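Catalase (Pseudomonas syringae, PDB 1M7S) breaks hydrogen peroxide down into water and oxygen with a heme cofactor, protecting the cell from peroxide damage. Local coordinates at residues 29-32 with 33-36; 295-299 with 300-304; 403-406 with 407-411; 421-424 with 425-428. One frame throughout, in Å; residues are numbered along the deposited sequence.

Contact 1: residues 29-32 with 33-36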
ATOM      1  N   LEU A  29       0.200   6.639 -26.603  1.00  9.86           N
ATOM      2  CA  LEU A  29      -0.342   6.054 -25.381  1.00  9.40           C
ATOM      3  C   LEU A  29      -0.775   4.604 -25.553  1.00 11.65           C
ATOM      4  O   LEU A  29      -0.632   3.767 -24.643  1.00 13.23           O
ATOM      5  CB  LEU A  29      -1.533   6.910 -24.952  1.00 10.76           C
ATOM      6  CG  LEU A  29      -2.240   6.529 -23.634  1.00 11.08           C
ATOM      7  CD1 LEU A  29      -1.312   6.594 -22.430  1.00 10.85           C
ATOM      8  CD2 LEU A  29      -3.444   7.452 -23.443  1.00 13.75           C
ATOM      9  N   GLN A  30      -1.224   4.196 -26.770  1.00  8.87           N
ATOM     10  CA  GLN A  30      -1.655   2.808 -26.970  1.00 12.76           C
ATOM     11  C   GLN A  30      -0.561   1.774 -27.020  1.00 12.44           C
ATOM     12  O   GLN A  30      -0.810   0.561 -27.170  1.00 14.21           O
ATOM     13  CB  GLN A  30      -2.512   2.710 -28.255  1.00 13.21           C
ATOM     14  CG  GLN A  30      -1.686   2.854 -29.549  1.00 14.71           C
ATOM     15  CD  GLN A  30      -2.672   2.655 -30.721  1.00 17.70           C
ATOM     16  OE1 GLN A  30      -3.607   3.423 -30.874  1.00 17.44           O
ATOM     17  NE2 GLN A  30      -2.511   1.565 -31.462  1.00 21.82           N
ATOM     18  N   ASP A  31       0.725   2.144 -26.858  1.00 13.28           N
ATOM     19  CA  ASP A  31       1.796   1.176 -26.855  1.00 12.50           C
ATOM     20  C   ASP A  31       1.718   0.428 -25.516  1.00 13.65           C
ATOM     21  O   ASP A  31       2.471   0.702 -24.560  1.00 13.89           O
ATOM     22  CB  ASP A  31       3.165   1.843 -26.981  1.00 10.70           C
ATOM     23  CG  ASP A  31       4.223   0.787 -27.255  1.00 11.91           C
ATOM     24  OD1 ASP A  31       5.252   1.167 -27.832  1.00 11.45           O
ATOM     25  OD2 ASP A  31       4.035  -0.413 -26.874  1.00 13.36           O
ATOM     26  N   VAL A  32       0.938  -0.637 -25.473  1.00 12.96           N
ATOM     27  CA  VAL A  32       0.738  -1.402 -24.250  1.00 13.07           C
ATOM     28  C   VAL A  32       2.002  -2.114 -23.771  1.00 12.49           C
ATOM     29  O   VAL A  32       2.109  -2.298 -22.534  1.00 10.39           O
ATOM     30  CB  VAL A  32      -0.456  -2.372 -24.388  1.00 14.62           C
ATOM     31  CG1 VAL A  32      -1.710  -1.563 -24.742  1.00 16.53           C
ATOM     32  CG2 VAL A  32      -0.264  -3.421 -25.445  1.00 16.02           C
ATOM     33  N   GLN A  33       2.929  -2.488 -24.658  1.00 11.39           N
ATOM     34  CA  GLN A  33       4.169  -3.110 -24.186  1.00 10.06           C
ATOM     35  C   GLN A  33       5.004  -2.058 -23.462  1.00 10.60           C
ATOM     36  O   GLN A  33       5.548  -2.334 -22.359  1.00  8.64           O
ATOM     37  CB  GLN A  33       4.969  -3.800 -25.287  1.00 12.33           C
ATOM     38  CG  GLN A  33       6.448  -4.125 -24.986  1.00 12.65           C
ATOM     39  CD  GLN A  33       6.577  -5.317 -24.053  1.00 13.81           C
ATOM     40  OE1 GLN A  33       5.588  -5.671 -23.397  1.00 14.53           O
ATOM     41  NE2 GLN A  33       7.741  -5.947 -23.927  1.00 12.45           N
ATOM     42  N   LEU A  34       5.179  -0.883 -24.079  1.00  9.12           N
ATOM     43  CA  LEU A  34       5.941   0.147 -23.346  1.00  8.27           C
ATOM     44  C   LEU A  34       5.342   0.384 -21.962  1.00  8.39           C
ATOM     45  O   LEU A  34       6.059   0.417 -20.927  1.00  7.07           O
ATOM     46  CB  LEU A  34       5.961   1.436 -24.168  1.00  8.75           C
ATOM     47  CG  LEU A  34       6.546   2.677 -23.509  1.00  8.43           C
ATOM     48  CD1 LEU A  34       8.055   2.469 -23.274  1.00  8.79           C
ATOM     49  CD2 LEU A  34       6.320   3.866 -24.424  1.00  8.20           C
ATOM     50  N   LEU A  35       4.036   0.645 -21.869  1.00  7.93           N
ATOM     51  CA  LEU A  35       3.361   0.995 -20.629  1.00  9.98           C
ATOM     52  C   LEU A  35       3.402  -0.130 -19.607  1.00  9.77           C
ATOM     53  O   LEU A  35       3.710   0.150 -18.433  1.00  7.59           O
ATOM     54  CB  LEU A  35       1.860   1.343 -20.845  1.00 12.97           C
ATOM     55  CG  LEU A  35       1.463   2.764 -21.273  1.00 15.57           C
ATOM     56  CD1 LEU A  35       1.579   3.739 -20.104  1.00 16.08           C
ATOM     57  CD2 LEU A  35       2.320   3.313 -22.379  1.00 16.75           C
ATOM     58  N   GLN A  36       3.245  -1.394 -20.038  1.00  8.46           N
ATOM     59  CA  GLN A  36       3.319  -2.454 -19.038  1.00  8.39           C
ATOM     60  C   GLN A  36       4.706  -2.592 -18.448  1.00  6.36           C
ATOM     61  O   GLN A  36       4.849  -2.811 -17.252  1.00  7.77           O
ATOM     62  CB  GLN A  36       2.909  -3.814 -19.643  1.00  9.92           C
ATOM     63  CG  GLN A  36       2.795  -4.873 -18.516  1.00 12.13           C
ATOM     64  CD  GLN A  36       2.077  -6.102 -19.110  1.00 15.44           C
ATOM     65  OE1 GLN A  36       2.745  -6.893 -19.782  1.00 16.65           O
ATOM     66  NE2 GLN A  36       0.781  -6.194 -18.840  1.00 17.65           N
TER

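Contact 2: residues 295-299 with 300-304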
ATOM      1  N   ASN A 295      23.047 -21.770  -2.041  1.00  8.94           N
ATOM      2  CA  ASN A 295      22.719 -20.365  -2.276  1.00 10.48           C
ATOM      3  C   ASN A 295      21.291 -20.259  -2.774  1.00 10.96           C
ATOM      4  O   ASN A 295      20.688 -21.214  -3.311  1.00 11.89           O
ATOM      5  CB  ASN A 295      23.667 -19.711  -3.297  1.00 11.77           C
ATOM      6  CG  ASN A 295      24.999 -19.407  -2.633  1.00 14.16           C
ATOM      7  OD1 ASN A 295      25.072 -18.772  -1.574  1.00 12.81           O
ATOM      8  ND2 ASN A 295      26.089 -19.858  -3.267  1.00 12.30           N
ATOM      9  N   VAL A 296      20.683 -19.073  -2.601  1.00 10.47           N
ATOM     10  CA  VAL A 296      19.311 -18.868  -3.098  1.00  9.05           C
ATOM     11  C   VAL A 296      19.260 -18.802  -4.627  1.00 10.31           C
ATOM     12  O   VAL A 296      20.284 -18.523  -5.239  1.00 12.64           O
ATOM     13  CB  VAL A 296      18.733 -17.554  -2.536  1.00 10.68           C
ATOM     14  CG1 VAL A 296      18.772 -17.582  -0.999  1.00 10.08           C
ATOM     15  CG2 VAL A 296      19.513 -16.360  -3.067  1.00 10.33           C
ATOM     16  N   ASP A 297      18.061 -18.955  -5.180  1.00 10.55           N
ATOM     17  CA  ASP A 297      17.934 -18.847  -6.636  1.00 11.75           C
ATOM     18  C   ASP A 297      17.634 -17.402  -7.042  1.00 10.55           C
ATOM     19  O   ASP A 297      18.100 -16.961  -8.101  1.00  9.66           O
ATOM     20  CB  ASP A 297      16.757 -19.731  -7.037  1.00 16.44           C
ATOM     21  CG  ASP A 297      17.111 -21.222  -6.926  1.00 20.77           C
ATOM     22  OD1 ASP A 297      16.221 -21.988  -6.512  1.00 23.62           O
ATOM     23  OD2 ASP A 297      18.220 -21.633  -7.264  1.00 21.92           O
ATOM     24  N   ASN A 298      16.847 -16.715  -6.205  1.00  9.56           N
ATOM     25  CA  ASN A 298      16.540 -15.289  -6.545  1.00  8.31           C
ATOM     26  C   ASN A 298      16.575 -14.455  -5.273  1.00  9.19           C
ATOM     27  O   ASN A 298      15.783 -14.746  -4.359  1.00  7.89           O
ATOM     28  CB  ASN A 298      15.191 -15.246  -7.244  1.00  7.85           C
ATOM     29  CG  ASN A 298      14.750 -13.847  -7.653  1.00  9.67           C
ATOM     30  OD1 ASN A 298      13.982 -13.126  -7.002  1.00  9.30           O
ATOM     31  ND2 ASN A 298      15.244 -13.440  -8.835  1.00  9.46           N
ATOM     32  N   PHE A 299      17.437 -13.460  -5.185  1.00  6.90           N
ATOM     33  CA  PHE A 299      17.633 -12.658  -3.985  1.00  6.93           C
ATOM     34  C   PHE A 299      16.346 -12.025  -3.480  1.00  6.28           C
ATOM     35  O   PHE A 299      15.985 -12.098  -2.286  1.00  6.38           O
ATOM     36  CB  PHE A 299      18.726 -11.582  -4.245  1.00  7.28           C
ATOM     37  CG  PHE A 299      19.092 -10.859  -2.964  1.00  7.52           C
ATOM     38  CD1 PHE A 299      20.147 -11.287  -2.186  1.00  8.58           C
ATOM     39  CD2 PHE A 299      18.411  -9.710  -2.568  1.00 11.95           C
ATOM     40  CE1 PHE A 299      20.521 -10.639  -1.016  1.00  9.33           C
ATOM     41  CE2 PHE A 299      18.769  -9.033  -1.425  1.00 11.34           C
ATOM     42  CZ  PHE A 299      19.819  -9.499  -0.636  1.00  8.42           C
ATOM     43  N   PHE A 300      15.566 -11.439  -4.423  1.00  6.20           N
ATOM     44  CA  PHE A 300      14.353 -10.747  -4.020  1.00  7.27           C
ATOM     45  C   PHE A 300      13.317 -11.726  -3.468  1.00  5.62           C
ATOM     46  O   PHE A 300      12.669 -11.539  -2.447  1.00  4.20           O
ATOM     47  CB  PHE A 300      13.721  -9.940  -5.183  1.00  3.77           C
ATOM     48  CG  PHE A 300      12.494  -9.174  -4.768  1.00  6.71           C
ATOM     49  CD1 PHE A 300      11.209  -9.668  -5.024  1.00  6.36           C
ATOM     50  CD2 PHE A 300      12.597  -7.906  -4.177  1.00  8.15           C
ATOM     51  CE1 PHE A 300      10.043  -9.003  -4.678  1.00  6.75           C
ATOM     52  CE2 PHE A 300      11.427  -7.225  -3.805  1.00  7.17           C
ATOM     53  CZ  PHE A 300      10.161  -7.764  -4.070  1.00  9.76           C
ATOM     54  N   GLN A 301      13.019 -12.775  -4.261  1.00  5.78           N
ATOM     55  CA  GLN A 301      11.936 -13.691  -3.907  1.00  6.30           C
ATOM     56  C   GLN A 301      12.188 -14.411  -2.595  1.00  7.17           C
ATOM     57  O   GLN A 301      11.228 -14.746  -1.864  1.00  7.70           O
ATOM     58  CB  GLN A 301      11.735 -14.749  -5.035  1.00  5.61           C
ATOM     59  CG  GLN A 301      10.883 -14.224  -6.209  1.00  7.28           C
ATOM     60  CD  GLN A 301      11.084 -15.046  -7.470  1.00  5.01           C
ATOM     61  OE1 GLN A 301      11.880 -15.984  -7.494  1.00  7.74           O
ATOM     62  NE2 GLN A 301      10.269 -14.736  -8.495  1.00  7.02           N
ATOM     63  N   GLU A 302      13.444 -14.678  -2.300  1.00  8.41           N
ATOM     64  CA  GLU A 302      13.828 -15.413  -1.109  1.00 11.01           C
ATOM     65  C   GLU A 302      14.432 -14.531  -0.019  1.00  8.86           C
ATOM     66  O   GLU A 302      13.785 -14.445   1.039  1.00 10.88           O
ATOM     67  CB  GLU A 302      14.828 -16.511  -1.496  1.00 14.17           C
ATOM     68  CG  GLU A 302      14.165 -17.469  -2.513  1.00 16.56           C
ATOM     69  CD  GLU A 302      15.136 -18.487  -3.061  1.00 20.38           C
ATOM     70  OE1 GLU A 302      15.546 -19.393  -2.288  1.00 21.49           O
ATOM     71  OE2 GLU A 302      15.491 -18.410  -4.260  1.00 21.53           O
ATOM     72  N   THR A 303      15.600 -13.956  -0.209  1.00  8.02           N
ATOM     73  CA  THR A 303      16.250 -13.223   0.896  1.00  7.99           C
ATOM     74  C   THR A 303      15.469 -11.965   1.254  1.00  9.23           C
ATOM     75  O   THR A 303      15.307 -11.727   2.432  1.00 10.29           O
ATOM     76  CB  THR A 303      17.695 -12.860   0.538  1.00  9.43           C
ATOM     77  OG1 THR A 303      18.375 -14.068   0.094  1.00  8.51           O
ATOM     78  CG2 THR A 303      18.471 -12.259   1.706  1.00  7.34           C
ATOM     79  N   GLU A 304      15.006 -11.197   0.267  1.00  8.46           N
ATOM     80  CA  GLU A 304      14.318  -9.950   0.634  1.00  8.60           C
ATOM     81  C   GLU A 304      12.972 -10.278   1.265  1.00  7.79           C
ATOM     82  O   GLU A 304      12.604  -9.656   2.237  1.00  5.68           O
ATOM     83  CB  GLU A 304      14.134  -9.058  -0.611  1.00 11.43           C
ATOM     84  CG  GLU A 304      13.722  -7.636  -0.250  1.00 12.38           C
ATOM     85  CD  GLU A 304      14.703  -6.909   0.667  1.00 15.52           C
ATOM     86  OE1 GLU A 304      14.248  -6.020   1.449  1.00 17.68           O
ATOM     87  OE2 GLU A 304      15.918  -7.128   0.642  1.00 17.66           O
TER

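Contact 3: residues 403-406 with 407-411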
ATOM      1  N   GLN A 403       4.238  -0.844  36.076  1.00  9.22           N
ATOM      2  CA  GLN A 403       5.249  -0.291  35.144  1.00 10.54           C
ATOM      3  C   GLN A 403       6.471   0.001  36.010  1.00 11.05           C
ATOM      4  O   GLN A 403       6.544   1.071  36.647  1.00 10.50           O
ATOM      5  CB  GLN A 403       4.743   1.006  34.543  1.00 10.38           C
ATOM      6  CG  GLN A 403       3.564   0.822  33.548  1.00 11.92           C
ATOM      7  CD  GLN A 403       2.905   2.170  33.289  1.00 13.92           C
ATOM      8  OE1 GLN A 403       2.247   2.761  34.150  1.00 15.17           O
ATOM      9  NE2 GLN A 403       3.076   2.659  32.056  1.00 14.96           N
ATOM     10  N   ALA A 404       7.396  -0.954  36.084  1.00  9.47           N
ATOM     11  CA  ALA A 404       8.538  -0.720  36.979  1.00  8.94           C
ATOM     12  C   ALA A 404       9.725  -1.553  36.513  1.00 12.64           C
ATOM     13  O   ALA A 404       9.523  -2.679  36.050  1.00 12.83           O
ATOM     14  CB  ALA A 404       8.135  -1.068  38.437  1.00  9.49           C
ATOM     15  N   LYS A 405      10.908  -0.978  36.640  1.00 11.22           N
ATOM     16  CA  LYS A 405      12.097  -1.712  36.197  1.00 13.25           C
ATOM     17  C   LYS A 405      12.306  -3.012  36.952  1.00 12.30           C
ATOM     18  O   LYS A 405      11.858  -3.223  38.095  1.00 10.60           O
ATOM     19  CB  LYS A 405      13.333  -0.800  36.369  1.00 16.55           C
ATOM     20  CG  LYS A 405      13.364  -0.262  37.790  1.00 20.06           C
ATOM     21  CD  LYS A 405      14.768  -0.174  38.397  1.00 24.82           C
ATOM     22  CE  LYS A 405      14.787  -1.108  39.603  1.00 26.02           C
ATOM     23  NZ  LYS A 405      16.093  -1.653  40.040  1.00 24.38           N
ATOM     24  N   ILE A 406      13.052  -3.943  36.306  1.00 10.17           N
ATOM     25  CA  ILE A 406      13.311  -5.207  36.998  1.00 11.44           C
ATOM     26  C   ILE A 406      14.088  -4.905  38.265  1.00 10.79           C
ATOM     27  O   ILE A 406      14.768  -3.888  38.315  1.00 11.89           O
ATOM     28  CB  ILE A 406      14.122  -6.200  36.152  1.00 12.35           C
ATOM     29  CG1 ILE A 406      15.381  -5.546  35.587  1.00 11.11           C
ATOM     30  CG2 ILE A 406      13.158  -6.758  35.092  1.00 13.20           C
ATOM     31  CD1 ILE A 406      16.280  -6.613  34.882  1.00 13.46           C
ATOM     32  N   THR A 407      14.019  -5.808  39.244  1.00 12.05           N
ATOM     33  CA  THR A 407      14.604  -5.528  40.544  1.00 13.11           C
ATOM     34  C   THR A 407      16.076  -5.835  40.737  1.00 14.42           C
ATOM     35  O   THR A 407      16.606  -5.535  41.830  1.00 16.05           O
ATOM     36  CB  THR A 407      13.820  -6.324  41.617  1.00 13.26           C
ATOM     37  OG1 THR A 407      13.778  -7.720  41.280  1.00 15.61           O
ATOM     38  CG2 THR A 407      12.404  -5.794  41.722  1.00 14.74           C
ATOM     39  N   ARG A 408      16.739  -6.547  39.855  1.00 12.20           N
ATOM     40  CA  ARG A 408      18.165  -6.806  39.962  1.00 12.93           C
ATOM     41  C   ARG A 408      18.810  -6.237  38.682  1.00 14.81           C
ATOM     42  O   ARG A 408      18.334  -6.690  37.629  1.00 16.40           O
ATOM     43  CB  ARG A 408      18.420  -8.329  39.965  1.00 11.47           C
ATOM     44  CG  ARG A 408      18.086  -8.965  41.313  1.00 12.42           C
ATOM     45  CD  ARG A 408      18.146 -10.501  41.198  1.00 10.65           C
ATOM     46  NE  ARG A 408      17.014 -11.000  40.413  1.00 13.72           N
ATOM     47  CZ  ARG A 408      16.697 -12.232  40.107  1.00 13.14           C
ATOM     48  NH1 ARG A 408      17.471 -13.227  40.485  1.00 13.08           N
ATOM     49  NH2 ARG A 408      15.610 -12.485  39.358  1.00 15.61           N
ATOM     50  N   GLU A 409      19.661  -5.229  38.742  1.00 13.54           N
ATOM     51  CA  GLU A 409      20.204  -4.752  37.437  1.00 13.36           C
ATOM     52  C   GLU A 409      21.621  -5.177  37.128  1.00 13.24           C
ATOM     53  O   GLU A 409      21.950  -5.416  35.945  1.00 15.28           O
ATOM     54  CB  GLU A 409      20.155  -3.222  37.491  1.00 15.79           C
ATOM     55  CG  GLU A 409      18.738  -2.644  37.396  1.00 18.25           C
ATOM     56  CD  GLU A 409      18.855  -1.163  37.076  1.00 21.32           C
ATOM     57  OE1 GLU A 409      19.153  -0.752  35.922  1.00 22.28           O
ATOM     58  OE2 GLU A 409      18.672  -0.379  38.041  1.00 23.16           O
ATOM     59  N   GLN A 410      22.505  -5.102  38.131  1.00  9.95           N
ATOM     60  CA  GLN A 410      23.934  -5.436  37.952  1.00 10.92           C
ATOM     61  C   GLN A 410      24.473  -4.947  36.608  1.00 10.05           C
ATOM     62  O   GLN A 410      24.957  -5.695  35.745  1.00 11.12           O
ATOM     63  CB  GLN A 410      24.081  -6.959  38.108  1.00 12.01           C
ATOM     64  CG  GLN A 410      25.567  -7.332  38.270  1.00 13.07           C
ATOM     65  CD  GLN A 410      25.750  -8.838  38.118  1.00 15.55           C
ATOM     66  OE1 GLN A 410      25.978  -9.387  37.042  1.00 14.19           O
ATOM     67  NE2 GLN A 410      25.601  -9.491  39.295  1.00 17.01           N
ATOM     68  N   ASN A 411      24.449  -3.620  36.402  1.00  8.82           N
ATOM     69  CA  ASN A 411      24.797  -3.116  35.069  1.00  9.26           C
ATOM     70  C   ASN A 411      26.233  -3.110  34.669  1.00  9.00           C
ATOM     71  O   ASN A 411      26.469  -2.877  33.464  1.00  9.75           O
ATOM     72  CB  ASN A 411      24.294  -1.661  34.897  1.00 10.33           C
ATOM     73  CG  ASN A 411      22.785  -1.593  34.943  1.00 11.00           C
ATOM     74  OD1 ASN A 411      22.043  -2.423  34.396  1.00 10.86           O
ATOM     75  ND2 ASN A 411      22.322  -0.580  35.633  1.00 11.62           N
TER

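Contact 4: residues 421-424 with 425-428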
ATOM      1  N   SER A 421      38.724 -10.139  30.111  1.00 16.06           N
ATOM      2  CA  SER A 421      38.956 -11.332  29.327  1.00 15.63           C
ATOM      3  C   SER A 421      39.680 -11.053  28.000  1.00 17.17           C
ATOM      4  O   SER A 421      40.180 -11.952  27.326  1.00 16.02           O
ATOM      5  CB  SER A 421      37.595 -12.006  29.047  1.00 15.83           C
ATOM      6  OG  SER A 421      36.907 -11.399  27.961  1.00 15.23           O
ATOM      7  N   TYR A 422      39.722  -9.787  27.560  1.00 15.29           N
ATOM      8  CA  TYR A 422      40.330  -9.442  26.291  1.00 16.30           C
ATOM      9  C   TYR A 422      41.858  -9.410  26.333  1.00 15.82           C
ATOM     10  O   TYR A 422      42.451  -9.131  27.383  1.00 14.49           O
ATOM     11  CB  TYR A 422      39.855  -8.051  25.865  1.00 16.39           C
ATOM     12  CG  TYR A 422      38.444  -7.986  25.331  1.00 15.27           C
ATOM     13  CD1 TYR A 422      37.742  -6.799  25.492  1.00 16.96           C
ATOM     14  CD2 TYR A 422      37.823  -9.059  24.731  1.00 15.59           C
ATOM     15  CE1 TYR A 422      36.432  -6.709  25.016  1.00 16.97           C
ATOM     16  CE2 TYR A 422      36.528  -8.968  24.241  1.00 19.84           C
ATOM     17  CZ  TYR A 422      35.849  -7.761  24.398  1.00 17.81           C
ATOM     18  OH  TYR A 422      34.561  -7.678  23.916  1.00 20.32           O
ATOM     19  N   SER A 423      42.442  -9.735  25.166  1.00 15.38           N
ATOM     20  CA  SER A 423      43.910  -9.662  25.120  1.00 14.86           C
ATOM     21  C   SER A 423      44.343  -8.201  25.184  1.00 16.95           C
ATOM     22  O   SER A 423      43.549  -7.294  24.960  1.00 13.35           O
ATOM     23  CB  SER A 423      44.433 -10.300  23.832  1.00 15.73           C
ATOM     24  OG  SER A 423      44.154  -9.439  22.730  1.00 16.14           O
ATOM     25  N   ALA A 424      45.651  -7.938  25.411  1.00 15.53           N
ATOM     26  CA  ALA A 424      46.173  -6.590  25.373  1.00 16.67           C
ATOM     27  C   ALA A 424      45.851  -5.914  24.032  1.00 16.27           C
ATOM     28  O   ALA A 424      45.515  -4.727  23.949  1.00 15.67           O
ATOM     29  CB  ALA A 424      47.714  -6.600  25.500  1.00 17.24           C
ATOM     30  N   LYS A 425      46.032  -6.652  22.939  1.00 16.83           N
ATOM     31  CA  LYS A 425      45.783  -6.078  21.617  1.00 18.88           C
ATOM     32  C   LYS A 425      44.286  -5.760  21.466  1.00 19.24           C
ATOM     33  O   LYS A 425      43.938  -4.670  20.998  1.00 18.70           O
ATOM     34  CB  LYS A 425      46.216  -7.054  20.529  1.00 21.34           C
ATOM     35  CG  LYS A 425      45.933  -6.571  19.100  1.00 24.66           C
ATOM     36  CD  LYS A 425      45.336  -7.730  18.315  1.00 28.12           C
ATOM     37  CE  LYS A 425      45.120  -7.426  16.842  1.00 30.53           C
ATOM     38  NZ  LYS A 425      44.712  -6.017  16.549  1.00 29.07           N
ATOM     39  N   GLU A 426      43.440  -6.700  21.900  1.00 17.95           N
ATOM     40  CA  GLU A 426      41.986  -6.488  21.790  1.00 16.90           C
ATOM     41  C   GLU A 426      41.580  -5.312  22.674  1.00 16.22           C
ATOM     42  O   GLU A 426      40.690  -4.509  22.361  1.00 13.88           O
ATOM     43  CB  GLU A 426      41.202  -7.753  22.111  1.00 17.43           C
ATOM     44  CG  GLU A 426      41.372  -8.919  21.153  1.00 19.86           C
ATOM     45  CD  GLU A 426      40.933 -10.270  21.688  1.00 23.29           C
ATOM     46  OE1 GLU A 426      40.881 -10.529  22.918  1.00 24.11           O
ATOM     47  OE2 GLU A 426      40.613 -11.176  20.867  1.00 26.12           O
ATOM     48  N   LYS A 427      42.198  -5.171  23.847  1.00 12.95           N
ATOM     49  CA  LYS A 427      41.901  -4.063  24.730  1.00 14.06           C
ATOM     50  C   LYS A 427      42.224  -2.736  24.036  1.00 13.13           C
ATOM     51  O   LYS A 427      41.452  -1.788  24.113  1.00 11.22           O
ATOM     52  CB  LYS A 427      42.685  -4.156  26.054  1.00 12.64           C
ATOM     53  CG  LYS A 427      42.014  -5.083  27.091  1.00 14.79           C
ATOM     54  CD  LYS A 427      42.798  -4.911  28.401  1.00 17.01           C
ATOM     55  CE  LYS A 427      42.409  -5.925  29.464  1.00 20.08           C
ATOM     56  NZ  LYS A 427      42.701  -7.304  28.963  1.00 22.54           N
ATOM     57  N   THR A 428      43.394  -2.660  23.421  1.00 12.47           N
ATOM     58  CA  THR A 428      43.818  -1.427  22.718  1.00 13.05           C
ATOM     59  C   THR A 428      42.875  -1.004  21.602  1.00 11.61           C
ATOM     60  O   THR A 428      42.598   0.188  21.459  1.00 12.69           O
ATOM     61  CB  THR A 428      45.262  -1.667  22.221  1.00 14.24           C
ATOM     62  OG1 THR A 428      46.017  -1.784  23.452  1.00 14.88           O
ATOM     63  CG2 THR A 428      45.755  -0.537  21.355  1.00 16.58           C
TER

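Contact 1: residues 29-32 with 33-36
L29 meets L35 through its backbone: L29 O lies 3.7 Å from L35 CD2. The L29 side chain packs on Q326 of the second subunit and V27 of the third. D31, two residues on, caps the helix. Its CG is anti to the backbone N (chi1 -169°), which carries the carboxylate forward to the first turn of helix 32-41. L34 N gives D31 OD2 a nearly straight bond of 3.1 Å and meets the oxygen from above the carboxylate plane. The D31 and L34 side chains cross at about a right angle, with L34 CB 3.6 Å from D31 CG. This makes D31 the N-cap of the helix, and it is also the central residue of an inverse gamma turn. D31 is held on both oxygens: Q19 N binds OD1, and the Y392 hydroxyl of the second subunit bonds to OD2. The backbone O of D31 accepts from L35 N at 3.1 Å. L35 CD2 rests against the same D31 O at 3.4 Å. V32 follows as the first helical residue. V32 O accepts from Q36 N at 2.9 Å, and Q36 CB lies beside that oxygen. The V32 side chain leads off to V329 of the second subunit.

Contact 2: residues 295-299 with 300-304
E302 reaches back from the helix to the loop before it, and this is the tight part of the contact. Its OE2 accepts from two successive backbone N-H groups: D297 N at 2.8 Å on the syn side and N298 N at 2.9 Å on the anti side. Both donors come from the same face of the carboxylate, about 31° out of its plane. The other oxygen, OE1, lies 3.7 Å from V296 CB and forms a salt bridge with K59. The two bonds and the lysine would probably stabilise the negative charge, although D297 OD1 is only 4.3 Å from E302 OE2. D297 OD1 itself bonds to H369 of the second subunit. N298 has CG anti to its N (chi1 -180°), and its OD1 takes Q301 N at 2.9 Å on a lone pair in the carbonyl plane. The Q301 and N298 side chains cross at about a right angle, their amide planes 50° apart. Q301 bonds to T370 and N366 of the second subunit. The looser part is at F299, whose ring makes mainly van der Waals contacts and packs on N151 of the fourth subunit. T303 CB sits over one ring face, 4.0 Å from the centroid, in a CH-pi contact. The backbone is wider here too, since E304 N bonds to F299 O at 2.9 Å, five residues back. The whole is an asparagine N-cap on a short helix with a pi-type turn.

Contact 3: residues 403-406 with 407-411
K405 lays the end of its side chain across that of E409, the two crossing at about a right angle. K405 NZ forms a salt bridge with E409 OE2 at 3.5 Å, and K405 CD lies 3.9 Å from the same oxygen. The lysine chain bends twice to get there, at chi2 (142°) and chi3 (-118°). NZ also comes within 3.1 Å of I406 O. The other carboxylate oxygen, E409 OE1, accepts from N411 ND2 at 3.2 Å. That donor comes from above the carboxylate plane, while OE1 lies nearly in the plane of the N411 amide. R132 forms a salt bridge with E409 OE1, bonds N411 OD1 and touches the I406 side chain. The carboxylate thus has cations on both oxygens, which would probably stabilise its charge. This is a loop without regular structure between strand 401-402 and helix 413-421, leading into the helical C-terminal part of the catalase. On the loop's other side I406 packs tip first: CD1 touches R408 O at 3.4 Å. A chi1 of 51° sets I406 CG1 between its backbone N and carbonyl carbon. R408 turns away from this contact, and its NH1 bonds to L265 O and F268 O.

Contact 4: residues 421-424 with 425-428
The Y422 ring and the E426 carboxylate are the flat groups here, and their planes stand 75° apart. E426 OE1 approaches the ring obliquely, 3.8 Å from Y422 CD2. The same oxygen accepts a practically straight bond from S423 N at 2.8 Å. The donor comes in on the anti side of the carboxylate, 24° out of its plane. S423 answers with its hydroxyl: E426 N bonds to S423 OG at 2.9 Å. A chi1 of 73° sets OG between the serine N and carbonyl carbon and turns it to the helix. These reciprocal bonds are a capping box, with S423 as the N-cap. E426 CG packs against S423 OG at 3.2 Å. The first helical turn is closed by K427 N to S423 O at 2.8 Å and by T428 N to A424 O at 3.0 Å. K427 CG lies 3.9 Å from Y422 CB, and the lysine makes a cation-pi contact with Y419. K425 points elsewhere, to salt bridges with D429 and D222. The box starts helix 424-438 just after helix 413-421, with Y422 and S423 between them. Y422 packs on T173 and L174 of helix 169-176, and T428 OG1 is hydrogen-bonded to R463 in helix 458-467.

How the contacts relate
From the N terminus the four contacts follow in series; none nests in or crosses another. Contact 1 starts helix 32-41 on the N-terminal arm, among other subunits. Contact 2 leads from strand 284-295 of the antiparallel sheet into helix 299-304, nearer the chain's centre. Their centres are about 30 Å apart, and both touch the second subunit. Contact 3 closes a bend in the loop after strand 401-402, on the opposite side of the chain's centre from contacts 1 and 2. Contact 4 follows one helix later and joins helices 413-421 and 424-438. Contacts 3 and 4 both lie in the C-terminal part of the chain, their nearest atoms about 13 Å apart.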